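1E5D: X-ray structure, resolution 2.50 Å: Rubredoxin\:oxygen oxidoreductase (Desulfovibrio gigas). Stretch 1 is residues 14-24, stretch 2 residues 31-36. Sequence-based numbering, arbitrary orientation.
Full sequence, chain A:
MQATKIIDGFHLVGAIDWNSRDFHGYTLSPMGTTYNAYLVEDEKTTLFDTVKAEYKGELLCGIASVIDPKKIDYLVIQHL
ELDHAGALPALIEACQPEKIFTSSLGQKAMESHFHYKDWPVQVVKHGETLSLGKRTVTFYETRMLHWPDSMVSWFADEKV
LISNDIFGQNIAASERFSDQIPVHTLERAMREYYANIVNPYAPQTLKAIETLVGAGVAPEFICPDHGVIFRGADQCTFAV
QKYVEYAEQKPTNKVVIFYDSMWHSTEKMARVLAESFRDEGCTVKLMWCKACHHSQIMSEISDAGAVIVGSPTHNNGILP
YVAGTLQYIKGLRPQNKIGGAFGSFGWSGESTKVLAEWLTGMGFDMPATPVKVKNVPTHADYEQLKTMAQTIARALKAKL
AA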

# COMPACT_ATOMS: atom_id res chain seq x y z
N GLY A 14 -28.07 11.95 -15.74
CA GLY A 14 -26.71 11.95 -15.24
C GLY A 14 -25.69 11.40 -16.21
O GLY A 14 -25.74 11.66 -17.41
N ALA A 15 -24.75 10.60 -15.70
CA ALA A 15 -23.70 10.09 -16.56
C ALA A 15 -23.25 8.69 -16.16
O ALA A 15 -23.08 8.38 -14.99
CB ALA A 15 -22.51 11.04 -16.53
N ILE A 16 -23.05 7.89 -17.19
CA ILE A 16 -22.43 6.58 -17.08
C ILE A 16 -20.92 6.74 -17.19
O ILE A 16 -20.41 7.25 -18.18
CB ILE A 16 -22.91 5.59 -18.15
CG1 ILE A 16 -24.41 5.60 -18.40
CG2 ILE A 16 -22.44 4.19 -17.77
CD1 ILE A 16 -25.06 4.24 -18.45
N ASP A 17 -20.22 6.29 -16.15
CA ASP A 17 -18.76 6.42 -16.16
C ASP A 17 -18.10 5.07 -16.41
O ASP A 17 -17.61 4.40 -15.50
CB ASP A 17 -18.34 7.07 -14.85
CG ASP A 17 -16.91 7.56 -14.83
OD1 ASP A 17 -16.10 7.04 -15.62
OD2 ASP A 17 -16.60 8.46 -14.02
N TRP A 18 -18.09 4.65 -17.67
CA TRP A 18 -17.53 3.37 -18.06
C TRP A 18 -16.10 3.13 -17.58
O TRP A 18 -15.76 2.01 -17.22
CB TRP A 18 -17.53 3.27 -19.58
CG TRP A 18 -18.84 3.44 -20.26
CD1 TRP A 18 -19.42 4.57 -20.73
CD2 TRP A 18 -19.77 2.38 -20.54
NE1 TRP A 18 -20.64 4.29 -21.29
CE2 TRP A 18 -20.88 2.95 -21.18
CE3 TRP A 18 -19.74 1.00 -20.30
CZ2 TRP A 18 -21.97 2.18 -21.59
CZ3 TRP A 18 -20.82 0.25 -20.71
CH2 TRP A 18 -21.92 0.84 -21.35
N ASN A 19 -15.27 4.17 -17.59
CA ASN A 19 -13.84 4.00 -17.37
C ASN A 19 -13.40 4.05 -15.91
O ASN A 19 -12.22 3.83 -15.63
CB ASN A 19 -13.07 5.09 -18.14
CG ASN A 19 -13.35 5.01 -19.63
OD1 ASN A 19 -13.77 3.97 -20.14
ND2 ASN A 19 -13.11 6.09 -20.35
N SER A 20 -14.32 4.34 -15.00
CA SER A 20 -13.94 4.45 -13.59
C SER A 20 -13.28 3.19 -13.08
O SER A 20 -13.84 2.09 -13.09
CB SER A 20 -15.17 4.78 -12.75
OG SER A 20 -14.84 4.93 -11.38
N ARG A 21 -12.04 3.29 -12.60
CA ARG A 21 -11.50 2.08 -11.98
C ARG A 21 -11.07 2.45 -10.56
O ARG A 21 -11.49 1.79 -9.61
CB ARG A 21 -10.37 1.48 -12.80
CG ARG A 21 -10.82 1.02 -14.19
CD ARG A 21 -11.60 -0.29 -14.07
NE ARG A 21 -11.84 -0.84 -15.40
CZ ARG A 21 -12.79 -0.43 -16.23
NH1 ARG A 21 -13.63 0.55 -15.88
NH2 ARG A 21 -12.91 -1.00 -17.42
N ASP A 22 -10.28 3.50 -10.47
CA ASP A 22 -10.00 4.14 -9.18
C ASP A 22 -11.28 4.89 -8.79
O ASP A 22 -11.54 5.97 -9.31
CB ASP A 22 -8.81 5.07 -9.23
CG ASP A 22 -8.58 5.91 -7.99
OD1 ASP A 22 -9.36 5.86 -7.01
OD2 ASP A 22 -7.58 6.67 -7.96
N PHE A 23 -12.05 4.30 -7.88
CA PHE A 23 -13.28 4.92 -7.41
C PHE A 23 -12.99 5.80 -6.19
O PHE A 23 -12.76 5.32 -5.08
CB PHE A 23 -14.32 3.85 -7.07
CG PHE A 23 -15.74 4.41 -6.99
CD1 PHE A 23 -16.41 4.79 -8.14
CD2 PHE A 23 -16.37 4.54 -5.77
CE1 PHE A 23 -17.70 5.30 -8.09
CE2 PHE A 23 -17.65 5.06 -5.71
CZ PHE A 23 -18.31 5.43 -6.86
N HIS A 24 -13.00 7.10 -6.44
CA HIS A 24 -12.85 8.14 -5.44
C HIS A 24 -11.66 7.98 -4.51
O HIS A 24 -11.71 8.46 -3.38
CB HIS A 24 -14.15 8.20 -4.61
CG HIS A 24 -15.32 8.47 -5.51
ND1 HIS A 24 -16.63 8.24 -5.18
CD2 HIS A 24 -15.34 8.97 -6.77
CE1 HIS A 24 -17.41 8.58 -6.18
NE2 HIS A 24 -16.65 9.03 -7.16
N MET A 31 -16.17 -2.41 -12.65
CA MET A 31 -17.25 -2.40 -13.63
C MET A 31 -17.68 -0.98 -13.95
O MET A 31 -18.74 -0.73 -14.52
CB MET A 31 -18.45 -3.19 -13.11
CG MET A 31 -18.48 -4.64 -13.55
SD MET A 31 -19.77 -5.60 -12.72
CE MET A 31 -19.39 -5.25 -11.00
N GLY A 32 -16.85 -0.01 -13.58
CA GLY A 32 -17.26 1.36 -13.86
C GLY A 32 -18.26 1.81 -12.82
O GLY A 32 -18.38 1.19 -11.76
N THR A 33 -18.99 2.87 -13.11
CA THR A 33 -19.99 3.36 -12.18
C THR A 33 -20.87 4.36 -12.91
O THR A 33 -20.71 4.67 -14.10
CB THR A 33 -19.33 4.00 -10.95
OG1 THR A 33 -20.32 4.45 -10.01
CG2 THR A 33 -18.55 5.25 -11.34
N THR A 34 -21.87 4.89 -12.21
CA THR A 34 -22.70 5.92 -12.81
C THR A 34 -22.89 7.04 -11.79
O THR A 34 -22.63 6.92 -10.59
CB THR A 34 -24.08 5.43 -13.27
OG1 THR A 34 -24.95 5.27 -12.13
CG2 THR A 34 -23.99 4.09 -13.96
N TYR A 35 -23.38 8.15 -12.31
CA TYR A 35 -23.76 9.26 -11.43
C TYR A 35 -25.23 9.56 -11.74
O TYR A 35 -25.53 10.04 -12.84
CB TYR A 35 -22.80 10.42 -11.65
CG TYR A 35 -21.39 10.00 -11.29
CD1 TYR A 35 -21.04 9.86 -9.95
CD2 TYR A 35 -20.44 9.72 -12.27
CE1 TYR A 35 -19.77 9.47 -9.58
CE2 TYR A 35 -19.16 9.33 -11.90
CZ TYR A 35 -18.84 9.21 -10.57
OH TYR A 35 -17.58 8.83 -10.18
N ASN A 36 -26.07 9.23 -10.79
CA ASN A 36 -27.52 9.26 -10.92
C ASN A 36 -28.12 10.47 -10.23
O ASN A 36 -27.89 10.73 -9.05
CB ASN A 36 -28.15 7.99 -10.35
CG ASN A 36 -27.66 6.74 -11.06
OD1 ASN A 36 -27.17 6.80 -12.18
ND2 ASN A 36 -27.79 5.59 -10.39

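Two glycines mark the two ends of this small antiparallel ladder, and at each the backbone of the other stretch comes too close for a side chain. Gly14 has phi/psi of 142/-138, a conformation that by itself calls for glycine. A CB built on Gly14 would lie 1.9 Å from Tyr35 O, a plain clash. Instead, Gly14 CA sits 3.3 Å from Tyr35 O and makes a CA-H...O contact. Gly32, at 79/-163, is also in a conformation that calls for glycine. A CB on Gly32 would fall 2.9 Å from Asp17 O and 2.9 Å from Trp18 O, again too close.

Between these glycines, the strand through Ala15, Ile16 and Asp17 runs antiparallel to the one through Thr33, Thr34 and Tyr35. The angle between their directions is 161°. Four backbone hydrogen bonds join them in two reciprocal pairs. In the first, Ala15 N donates to Tyr35 O at 3.0 Å, and Tyr35 N donates to Ala15 O at 2.7 Å. In the second, Asp17 N donates to Thr33 O at 2.7 Å, and Thr33 N donates to Asp17 O at 3.2 Å. Ile16 and Thr34 form the non-hydrogen-bonded pair between them. Ile16 CA and Thr34 CA are 4.3 Å apart, closer than the 5.2 Å between Ala15 CA and Tyr35 CA. This narrow spacing is usual for such a pair. Thr34 CA also makes a CA-H...O contact with Ala15 O, at 3.3 Å.

The two faces of the ladder differ. Ile16 and Thr34 share one face, where Ile16 CG2 meets Thr34 CG2 at 4.1 Å. Thr34 OG1 turns to its own strand and donates to Asn36 OD1 at 2.7 Å. The other face carries Ala15, Asp17, Thr33 and Tyr35. Here Asp17 CB packs 4.0 Å from Thr33 CG2. Asp17 OD2 approaches Tyr35 CE2 at 3.4 Å, near the plane of the ring. The carboxylate thus meets the ring edge, where the C-H groups carry slight positive charge.

After Asp17 the chain leaves the strand through a type I turn, from Asp17 to Ser20. A weak hydrogen bond from Ser20 N to Asp17 O, 3.3 Å, closes it. The turn brings Ser20 back to stretch 2. Ser20 CB packs 3.7 Å from Thr33 CG2, and Ser20 O receives a CA-H...O contact from Gly32 CA at 3.6 Å. The CA-to-CB bond of Arg21 points away, but the end of its side chain returns. Arg21 NH1 donates to Trp18 O at 2.9 Å and to Ser20 O at 3.2 Å, tying the side chain to the turn beside Gly32.

Tyr35 has the largest area covered by the other stretch, 110 Å². Its hydroxyl reaches beyond the paired strands to the end of stretch 1. Tyr35 OH and His24 NE2 are hydrogen-bonded at 3.2 Å, and either could be the donor. Phe23 CE1 lies 4.1 Å from Tyr35 OH and 3.4 Å from Thr33 OG1, adding an aromatic ring beside these two hydroxyls.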